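PDB 3L7N: glutamine amidotransferase domain-containing protein, which probably acts as a type-1 glutamine amidotransferase, releasing ammonia from glutamine for transfer to an acceptor substrate. Local coordinates for residues G15-W20 with S227-L232; Y116-T121 with P163-K168; D127-D132 with K172-Q177. All coordinates share one frame; numbering follows the deposited sequence.

All three contacts gather round the central mixed sheet, but they differ in chemistry. Interaction 1 packs helix 15-23 against helix 219-233 and is mostly buried, with one polar bond at its partly exposed edge. Interaction 2 lies within the sheet's antiparallel part and is buried and apolar. Interaction 3 is only partly buried: a short loop meets strand 173-176 through a carboxylate-phenol bond and two tyrosine rings. Interactions 1 and 3 touch through the salt bridge between Arg231 and Asp132, and through Phe228 packing on Phe176. Interactions 2 and 3 lie on neighbouring strands, 166-170 and 173-176, and are joined by Lys168 to Tyr174. Interactions 1 and 2 do not touch.

Interaction 1: G15-W20 with S227-L232; sequences GAYLAW and SFLDRL
Leu229 of helix 219-233 sits over one face of the Trp20 indole on helix 15-23. Its CB stands 3.5 Å from the centroid of the six-membered ring of Trp20, only 16° off the ring normal, which makes a CH-pi contact. One methyl branch extends the cover toward the pyrrole side, with Leu229 CD1 at 3.6 Å from Trp20 CG. The other branch, CD2, turns to the ring of Tyr17; the shortest approach there is again made by CD1, 3.9 Å from Tyr17 CD1, and the two side chains cross at about a right angle. Leu229 is thus wedged between the two aromatic side chains. Trp20 reaches this place because its CG lies anti to the backbone N (chi1 177°), which extends the indole away from its own helix and toward the other.

At the indole edge, Trp20 NE1 donates to Asp230 OD1 at 3.2 Å, and the acceptor lies close to the ring plane. Trp20 NE1 comes at this oxygen from above the carboxylate plane, 65° out of it. The other oxygen, OD2, forms a salt bridge with Arg24, and the ring of His26 meets the indole. The two helices pack side by side on one face of the central sheet, with Tyr17 reaching strands 86-90 and 2-7; the short segments approach to 11.0 Å between axes.

The chemistry divides in two: an aliphatic wedge fills the buried interior, while the indole N-H is satisfied at the partly exposed edge by a carboxylate whose charge is probably balanced mainly by Arg24.

Interaction 2: Y116-T121 with P163-K168; sequences YLISLT and PRQIIK
The antiparallel half of the central sheet of this type-1 amidotransferase fold is the setting here. Strands 115-120 and 166-170 lie on either side of strand 154-158, which runs antiparallel to each, so the side chains of residues 116-121 and 163-168 meet across an intervening strand. Ser119 pairs through its backbone with Ile158 of that middle strand, while Ile118 pairs with Leu137 of strand 136-143 on the other flank.

Ile118 carries the contact with its two arms. The methyl CG2 rests against the aliphatic part of Gln165, 3.5 Å from Gln165 CG. It is centred on that atom, with Gln165 CB and CD each 4.0 Å from Ile118 CG2. The ethyl arm points elsewhere: with chi1 at 55°, CG1 takes the crowded position between the backbone N and the carbonyl carbon, and CD1 at its end comes within 4.2 Å of Ile166 CD1. One branch therefore serves the loop residue just before strand 166-170, and the other serves the first residue of the strand.

In Gln165, chi2 (-55°) folds the chain out of its extended form and turns the amide aside. NE2 finds a hydrogen-bond partner in Ser159 OG, with a weak hydrogen bond to Glu112 OE2. The same glutamine also packs against His141, which Ile118 touches as well.

Between the two segments the contact is essentially apolar: Ile118 meets mainly methyl and methylene groups, while the buried amide of Gln165 takes its polar partner from outside the pair.

Interaction 3: D127-D132 with K172-Q177; sequences DSYLSD and KQYAFQ
Tyr174 OH donates to Asp127 OD2 at 2.7 Å, and this bond is the centre of the closely packed part of the contact. The carboxylate accepts through the syn lone pair of OD2, at the edge of the phenol ring, with the two planes 49° apart. Lys168 NZ also hydrogen-bonds the same hydroxyl, so the phenol oxygen stands between a carboxylate and a lysine ammonium, which may steady both charges. Beside it the ring of Tyr129 leans obliquely on that of Tyr174, with planes at 48°; Tyr129 CD2 lies 3.6 Å from Tyr174 CZ. The other oxygen of Asp127, OD1, accepts from Tyr129 N at 3.1 Å, on its anti side and tilted out of the carboxylate plane, which is consistent with its fixing the carboxylate for Tyr174.

The outer side is looser. Lys172 is partly exposed and touches Tyr129 closely through CE alone; its NZ stays 4.0 Å from Tyr129 OH and goes on to Leu232 O of helix 219-233. Ser128 and Ser131 lie exposed, and Asp132, equally exposed, reaches Arg231 of that helix.

Strand 173-176 borders strand 86-90, which leads into the probable nucleophile elbow at Cys91. Against its Tyr174 the loop presents an Asx turn, opened by Asp127 at the head of the 3-10 turn 128-130.

Interaction 1: G15-W20 with S227-L232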
loop_
_atom_site.group_PDB
_atom_site.type_symbol
_atom_site.label_atom_id
_atom_site.label_comp_id
_atom_site.label_asym_id
_atom_site.label_seq_id
_atom_site.Cartn_x
_atom_site.Cartn_y
_atom_site.Cartn_z
ATOM N N GLY A 15 -6.642 -7.297 -2.944
ATOM C CA GLY A 15 -7.349 -7.098 -4.263
ATOM C C GLY A 15 -6.549 -7.347 -5.566
ATOM O O GLY A 15 -6.077 -8.451 -5.833
ATOM N N ALA A 16 -6.387 -6.323 -6.364
ATOM C CA ALA A 16 -5.752 -6.506 -7.653
ATOM C C ALA A 16 -4.320 -7.000 -7.598
ATOM O O ALA A 16 -3.830 -7.480 -8.592
ATOM C CB ALA A 16 -5.833 -5.264 -8.465
ATOM N N TYR A 17 -3.610 -6.829 -6.435
ATOM C CA TYR A 17 -2.231 -7.395 -6.318
ATOM C C TYR A 17 -2.324 -8.911 -6.409
ATOM O O TYR A 17 -1.539 -9.569 -7.145
ATOM C CB TYR A 17 -1.569 -7.002 -5.027
ATOM C CG TYR A 17 -1.143 -5.557 -4.943
ATOM C CD1 TYR A 17 0.095 -5.132 -5.479
ATOM C CD2 TYR A 17 -1.955 -4.594 -4.285
ATOM C CE1 TYR A 17 0.534 -3.800 -5.353
ATOM C CE2 TYR A 17 -1.568 -3.230 -4.227
ATOM C CZ TYR A 17 -0.297 -2.853 -4.758
ATOM O OH TYR A 17 0.107 -1.553 -4.701
ATOM N N LEU A 18 -3.350 -9.483 -5.728
ATOM C CA LEU A 18 -3.561 -10.915 -5.746
ATOM C C LEU A 18 -3.985 -11.342 -7.113
ATOM O O LEU A 18 -3.423 -12.304 -7.657
ATOM C CB LEU A 18 -4.597 -11.331 -4.721
ATOM C CG LEU A 18 -4.791 -12.850 -4.548
ATOM C CD1 LEU A 18 -3.448 -13.586 -4.529
ATOM C CD2 LEU A 18 -5.642 -13.202 -3.260
ATOM N N ALA A 19 -4.965 -10.616 -7.711
ATOM C CA ALA A 19 -5.452 -10.952 -9.071
ATOM C C ALA A 19 -4.328 -10.969 -10.102
ATOM O O ALA A 19 -4.179 -11.931 -10.888
ATOM C CB ALA A 19 -6.442 -10.035 -9.457
ATOM N N TRP A 20 -3.519 -9.930 -10.086
ATOM C CA TRP A 20 -2.317 -9.887 -10.887
ATOM C C TRP A 20 -1.503 -11.090 -10.671
ATOM O O TRP A 20 -1.112 -11.766 -11.619
ATOM C CB TRP A 20 -1.480 -8.619 -10.567
ATOM C CG TRP A 20 -0.193 -8.588 -11.333
ATOM C CD1 TRP A 20 -0.022 -8.260 -12.669
ATOM C CD2 TRP A 20 1.088 -9.014 -10.857
ATOM N NE1 TRP A 20 1.302 -8.441 -13.035
ATOM C CE2 TRP A 20 2.004 -8.909 -11.950
ATOM C CE3 TRP A 20 1.571 -9.428 -9.601
ATOM C CZ2 TRP A 20 3.395 -9.200 -11.813
ATOM C CZ3 TRP A 20 2.981 -9.765 -9.478
ATOM C CH2 TRP A 20 3.848 -9.644 -10.573
ATOM N N SER A 227 0.468 -2.716 -14.941
ATOM C CA SER A 227 1.640 -2.289 -15.794
ATOM C C SER A 227 2.861 -2.081 -14.901
ATOM O O SER A 227 3.976 -2.513 -15.261
ATOM C CB SER A 227 1.348 -1.017 -16.542
ATOM O OG SER A 227 0.984 0.021 -15.603
ATOM N N PHE A 228 2.649 -1.470 -13.709
ATOM C CA PHE A 228 3.729 -1.355 -12.714
ATOM C C PHE A 228 4.321 -2.735 -12.267
ATOM O O PHE A 228 5.553 -2.971 -12.398
ATOM C CB PHE A 228 3.308 -0.514 -11.516
ATOM C CG PHE A 228 4.286 -0.560 -10.367
ATOM C CD1 PHE A 228 5.445 0.271 -10.368
ATOM C CD2 PHE A 228 4.092 -1.474 -9.283
ATOM C CE1 PHE A 228 6.395 0.209 -9.303
ATOM C CE2 PHE A 228 5.027 -1.552 -8.209
ATOM C CZ PHE A 228 6.196 -0.707 -8.222
ATOM N N LEU A 229 3.451 -3.675 -11.854
ATOM C CA LEU A 229 3.944 -4.977 -11.343
ATOM C C LEU A 229 4.639 -5.744 -12.424
ATOM O O LEU A 229 5.731 -6.337 -12.190
ATOM C CB LEU A 229 2.804 -5.814 -10.709
ATOM C CG LEU A 229 2.071 -5.152 -9.505
ATOM C CD1 LEU A 229 0.653 -5.767 -9.269
ATOM C CD2 LEU A 229 2.923 -5.295 -8.300
ATOM N N ASP A 230 4.067 -5.713 -13.634
ATOM C CA ASP A 230 4.706 -6.338 -14.764
ATOM C C ASP A 230 6.063 -5.814 -15.008
ATOM O O ASP A 230 7.050 -6.610 -15.234
ATOM C CB ASP A 230 3.879 -6.200 -15.974
ATOM C CG ASP A 230 2.809 -7.209 -16.034
ATOM O OD1 ASP A 230 3.067 -8.410 -15.679
ATOM O OD2 ASP A 230 1.715 -6.837 -16.378
ATOM N N ARG A 231 6.196 -4.483 -14.940
ATOM C CA ARG A 231 7.493 -3.876 -15.223
ATOM C C ARG A 231 8.480 -4.093 -14.080
ATOM O O ARG A 231 9.661 -4.367 -14.324
ATOM C CB ARG A 231 7.351 -2.424 -15.558
ATOM C CG ARG A 231 6.695 -2.137 -16.931
ATOM C CD ARG A 231 6.503 -0.652 -17.049
ATOM N NE ARG A 231 5.832 -0.231 -18.247
ATOM C CZ ARG A 231 6.436 -0.064 -19.430
ATOM N NH1 ARG A 231 7.728 -0.400 -19.587
ATOM N NH2 ARG A 231 5.731 0.416 -20.470
ATOM N N LEU A 232 7.980 -4.021 -12.838
ATOM C CA LEU A 232 8.804 -4.186 -11.689
ATOM C C LEU A 232 9.451 -5.561 -11.700
ATOM O O LEU A 232 10.575 -5.741 -11.233
ATOM C CB LEU A 232 7.995 -4.006 -10.443
ATOM C CG LEU A 232 8.604 -4.355 -9.084
ATOM C CD1 LEU A 232 9.719 -3.323 -8.686
ATOM C CD2 LEU A 232 7.514 -4.370 -8.009
#

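Interaction 2: Y116-T121 with P163-K168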
loop_
_atom_site.group_PDB
_atom_site.type_symbol
_atom_site.label_atom_id
_atom_site.label_comp_id
_atom_site.label_asym_id
_atom_site.label_seq_id
_atom_site.Cartn_x
_atom_site.Cartn_y
_atom_site.Cartn_z
ATOM N N TYR A 116 -8.866 10.022 -5.777
ATOM C CA TYR A 116 -8.282 11.322 -6.137
ATOM C C TYR A 116 -7.077 11.200 -7.070
ATOM O O TYR A 116 -6.498 10.116 -7.233
ATOM C CB TYR A 116 -7.947 12.119 -4.914
ATOM C CG TYR A 116 -9.143 12.445 -4.068
ATOM C CD1 TYR A 116 -10.007 13.493 -4.413
ATOM C CD2 TYR A 116 -9.411 11.731 -2.912
ATOM C CE1 TYR A 116 -11.100 13.796 -3.628
ATOM C CE2 TYR A 116 -10.481 12.057 -2.097
ATOM C CZ TYR A 116 -11.337 13.070 -2.469
ATOM O OH TYR A 116 -12.443 13.349 -1.685
ATOM N N LEU A 117 -6.783 12.281 -7.781
ATOM C CA LEU A 117 -5.604 12.311 -8.600
ATOM C C LEU A 117 -4.398 12.197 -7.733
ATOM O O LEU A 117 -4.339 12.770 -6.655
ATOM C CB LEU A 117 -5.525 13.613 -9.423
ATOM C CG LEU A 117 -6.329 13.740 -10.724
ATOM C CD1 LEU A 117 -6.459 15.242 -11.089
ATOM C CD2 LEU A 117 -5.691 12.927 -11.915
ATOM N N ILE A 118 -3.472 11.395 -8.171
ATOM C CA ILE A 118 -2.090 11.532 -7.783
ATOM C C ILE A 118 -1.376 12.021 -9.040
ATOM O O ILE A 118 -1.944 11.906 -10.174
ATOM C CB ILE A 118 -1.459 10.132 -7.311
ATOM C CG1 ILE A 118 -1.627 9.080 -8.399
ATOM C CG2 ILE A 118 -2.096 9.660 -5.956
ATOM C CD1 ILE A 118 -0.522 8.153 -8.508
ATOM N N SER A 119 -0.148 12.565 -8.857
ATOM C CA SER A 119 0.598 13.282 -9.919
ATOM C C SER A 119 2.063 12.922 -9.834
ATOM O O SER A 119 2.687 13.096 -8.768
ATOM C CB SER A 119 0.460 14.813 -9.721
ATOM O OG SER A 119 -0.841 15.183 -9.286
ATOM N N LEU A 120 2.650 12.480 -10.943
ATOM C CA LEU A 120 4.056 12.090 -10.911
ATOM C C LEU A 120 4.974 13.264 -10.602
ATOM O O LEU A 120 4.824 14.353 -11.140
ATOM C CB LEU A 120 4.502 11.408 -12.210
ATOM C CG LEU A 120 3.685 10.218 -12.671
ATOM C CD1 LEU A 120 4.421 9.400 -13.713
ATOM C CD2 LEU A 120 3.354 9.389 -11.509
ATOM N N THR A 121 5.899 13.020 -9.714
ATOM C CA THR A 121 7.011 13.814 -9.511
ATOM C C THR A 121 7.904 13.773 -10.752
ATOM O O THR A 121 7.655 12.986 -11.692
ATOM C CB THR A 121 7.757 13.238 -8.381
ATOM O OG1 THR A 121 7.086 13.569 -7.170
ATOM C CG2 THR A 121 9.085 13.743 -8.329
ATOM N N PRO A 163 1.913 14.522 0.259
ATOM C CA PRO A 163 3.134 14.730 -0.554
ATOM C C PRO A 163 3.978 13.452 -0.770
ATOM O O PRO A 163 5.038 13.508 -1.397
ATOM C CB PRO A 163 3.922 15.739 0.256
ATOM C CG PRO A 163 3.427 15.574 1.681
ATOM C CD PRO A 163 2.031 15.109 1.613
ATOM N N ARG A 164 3.490 12.313 -0.295
ATOM C CA ARG A 164 4.249 11.072 -0.385
ATOM C C ARG A 164 3.336 9.841 -0.835
ATOM O O ARG A 164 2.901 9.040 -0.004
ATOM C CB ARG A 164 4.906 10.795 0.982
ATOM C CG ARG A 164 6.061 11.699 1.286
ATOM C CD ARG A 164 6.455 11.633 2.699
ATOM N NE ARG A 164 7.480 12.599 2.940
ATOM C CZ ARG A 164 8.185 12.736 4.070
ATOM N NH1 ARG A 164 8.032 11.904 5.101
ATOM N NH2 ARG A 164 9.072 13.710 4.149
ATOM N N GLN A 165 3.002 9.764 -2.101
ATOM C CA GLN A 165 2.032 8.808 -2.491
ATOM C C GLN A 165 2.719 7.525 -2.900
ATOM O O GLN A 165 2.269 6.451 -2.564
ATOM C CB GLN A 165 1.137 9.331 -3.631
ATOM C CG GLN A 165 0.050 10.228 -3.216
ATOM C CD GLN A 165 -0.863 9.640 -2.152
ATOM O OE1 GLN A 165 -0.743 8.481 -1.792
ATOM N NE2 GLN A 165 -1.786 10.469 -1.628
ATOM N N ILE A 166 3.797 7.655 -3.649
ATOM C CA ILE A 166 4.559 6.540 -4.098
ATOM C C ILE A 166 6.016 6.872 -3.817
ATOM O O ILE A 166 6.421 8.051 -3.951
ATOM C CB ILE A 166 4.423 6.377 -5.529
ATOM C CG1 ILE A 166 2.980 6.033 -5.901
ATOM C CG2 ILE A 166 5.352 5.339 -6.014
ATOM C CD1 ILE A 166 2.793 5.814 -7.410
ATOM N N ILE A 167 6.799 5.877 -3.330
ATOM C CA ILE A 167 8.186 6.128 -2.882
ATOM C C ILE A 167 9.055 4.990 -3.338
ATOM O O ILE A 167 8.630 3.848 -3.308
ATOM C CB ILE A 167 8.287 6.271 -1.362
ATOM C CG1 ILE A 167 7.482 7.438 -0.875
ATOM C CG2 ILE A 167 9.805 6.367 -0.887
ATOM C CD1 ILE A 167 7.487 7.542 0.656
ATOM N N LYS A 168 10.244 5.295 -3.833
ATOM C CA LYS A 168 11.154 4.286 -4.152
ATOM C C LYS A 168 12.222 4.309 -3.143
ATOM O O LYS A 168 13.033 5.279 -3.088
ATOM C CB LYS A 168 11.727 4.492 -5.482
ATOM C CG LYS A 168 12.798 3.459 -5.836
ATOM C CD LYS A 168 13.436 3.784 -7.189
ATOM C CE LYS A 168 14.417 2.747 -7.649
ATOM N NZ LYS A 168 14.152 2.441 -9.168
#

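Interaction 3: D127-D132 with K172-Q177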
loop_
_atom_site.group_PDB
_atom_site.type_symbol
_atom_site.label_atom_id
_atom_site.label_comp_id
_atom_site.label_asym_id
_atom_site.label_seq_id
_atom_site.Cartn_x
_atom_site.Cartn_y
_atom_site.Cartn_z
ATOM N N ASP A 127 10.969 7.296 -13.718
ATOM C CA ASP A 127 10.947 5.838 -13.328
ATOM C C ASP A 127 10.400 4.925 -14.412
ATOM O O ASP A 127 9.232 5.009 -14.782
ATOM C CB ASP A 127 10.199 5.606 -12.036
ATOM C CG ASP A 127 10.630 4.316 -11.340
ATOM O OD1 ASP A 127 10.915 3.311 -12.029
ATOM O OD2 ASP A 127 10.702 4.307 -10.121
ATOM N N SER A 128 11.263 4.050 -14.897
ATOM C CA SER A 128 10.916 3.030 -15.856
ATOM C C SER A 128 9.592 2.275 -15.561
ATOM O O SER A 128 8.782 2.078 -16.434
ATOM C CB SER A 128 12.032 2.043 -15.894
ATOM O OG SER A 128 11.979 1.331 -17.075
ATOM N N TYR A 129 9.425 1.854 -14.297
ATOM C CA TYR A 129 8.302 1.001 -13.856
ATOM C C TYR A 129 6.968 1.768 -13.851
ATOM O O TYR A 129 5.920 1.187 -13.693
ATOM C CB TYR A 129 8.614 0.405 -12.426
ATOM C CG TYR A 129 9.935 -0.435 -12.371
ATOM C CD1 TYR A 129 10.535 -0.917 -13.551
ATOM C CD2 TYR A 129 10.559 -0.729 -11.146
ATOM C CE1 TYR A 129 11.701 -1.677 -13.512
ATOM C CE2 TYR A 129 11.759 -1.487 -11.099
ATOM C CZ TYR A 129 12.311 -1.965 -12.281
ATOM O OH TYR A 129 13.484 -2.737 -12.249
ATOM N N LEU A 130 7.031 3.077 -14.055
ATOM C CA LEU A 130 5.792 3.907 -14.132
ATOM C C LEU A 130 5.489 4.435 -15.542
ATOM O O LEU A 130 4.623 5.277 -15.704
ATOM C CB LEU A 130 5.833 5.087 -13.128
ATOM C CG LEU A 130 6.092 4.746 -11.669
ATOM C CD1 LEU A 130 6.283 6.040 -10.756
ATOM C CD2 LEU A 130 5.006 3.895 -11.153
ATOM N N SER A 131 6.208 3.955 -16.552
ATOM C CA SER A 131 5.970 4.440 -17.898
ATOM C C SER A 131 4.486 4.495 -18.276
ATOM O O SER A 131 4.094 5.364 -19.034
ATOM C CB SER A 131 6.709 3.641 -18.907
ATOM O OG SER A 131 7.979 3.313 -18.439
ATOM N N ASP A 132 3.661 3.575 -17.780
ATOM C CA ASP A 132 2.275 3.523 -18.262
ATOM C C ASP A 132 1.302 4.323 -17.437
ATOM O O ASP A 132 0.115 4.307 -17.687
ATOM C CB ASP A 132 1.825 2.113 -18.487
ATOM C CG ASP A 132 2.616 1.439 -19.593
ATOM O OD1 ASP A 132 2.800 2.062 -20.627
ATOM O OD2 ASP A 132 3.121 0.324 -19.400
ATOM N N LYS A 172 14.352 -2.223 -6.181
ATOM C CA LYS A 172 13.192 -3.070 -6.443
ATOM C C LYS A 172 12.233 -3.072 -5.271
ATOM O O LYS A 172 11.526 -4.016 -5.063
ATOM C CB LYS A 172 13.652 -4.500 -6.817
ATOM C CG LYS A 172 14.384 -4.520 -8.162
ATOM C CD LYS A 172 14.116 -5.754 -8.938
ATOM C CE LYS A 172 13.605 -5.389 -10.326
ATOM N NZ LYS A 172 13.388 -6.618 -11.175
ATOM N N GLN A 173 12.255 -1.995 -4.494
ATOM C CA GLN A 173 11.539 -1.927 -3.229
ATOM C C GLN A 173 10.751 -0.637 -3.221
ATOM O O GLN A 173 11.336 0.444 -3.060
ATOM C CB GLN A 173 12.516 -1.931 -2.031
ATOM C CG GLN A 173 13.287 -3.226 -1.778
ATOM C CD GLN A 173 14.427 -3.443 -2.761
ATOM O OE1 GLN A 173 14.915 -2.509 -3.362
ATOM N NE2 GLN A 173 14.768 -4.685 -3.001
ATOM N N TYR A 174 9.411 -0.749 -3.448
ATOM C CA TYR A 174 8.508 0.416 -3.715
ATOM C C TYR A 174 7.437 0.460 -2.654
ATOM O O TYR A 174 7.156 -0.536 -2.044
ATOM C CB TYR A 174 7.861 0.252 -5.051
ATOM C CG TYR A 174 8.723 0.664 -6.162
ATOM C CD1 TYR A 174 8.487 1.886 -6.863
ATOM C CD2 TYR A 174 9.854 -0.105 -6.521
ATOM C CE1 TYR A 174 9.357 2.298 -7.940
ATOM C CE2 TYR A 174 10.736 0.319 -7.585
ATOM C CZ TYR A 174 10.469 1.502 -8.271
ATOM O OH TYR A 174 11.300 1.862 -9.256
ATOM N N ALA A 175 6.836 1.616 -2.444
ATOM C CA ALA A 175 5.791 1.770 -1.442
ATOM C C ALA A 175 4.691 2.620 -2.028
ATOM O O ALA A 175 4.970 3.557 -2.705
ATOM C CB ALA A 175 6.324 2.399 -0.253
ATOM N N PHE A 176 3.434 2.220 -1.837
ATOM C CA PHE A 176 2.284 3.000 -2.291
ATOM C C PHE A 176 1.501 3.367 -1.088
ATOM O O PHE A 176 1.030 2.484 -0.350
ATOM C CB PHE A 176 1.402 2.167 -3.239
ATOM C CG PHE A 176 2.040 1.884 -4.581
ATOM C CD1 PHE A 176 1.607 2.526 -5.707
ATOM C CD2 PHE A 176 3.069 0.982 -4.703
ATOM C CE1 PHE A 176 2.212 2.237 -7.018
ATOM C CE2 PHE A 176 3.672 0.703 -5.974
ATOM C CZ PHE A 176 3.240 1.339 -7.108
ATOM N N GLN A 177 1.392 4.639 -0.810
ATOM C CA GLN A 177 0.523 5.056 0.256
ATOM C C GLN A 177 -0.949 4.947 -0.196
ATOM O O GLN A 177 -1.861 4.678 0.615
ATOM C CB GLN A 177 0.857 6.476 0.684
ATOM C CG GLN A 177 -0.057 7.051 1.774
ATOM C CD GLN A 177 -0.162 6.168 3.001
ATOM O OE1 GLN A 177 -1.257 5.645 3.319
ATOM N NE2 GLN A 177 0.960 6.025 3.745
#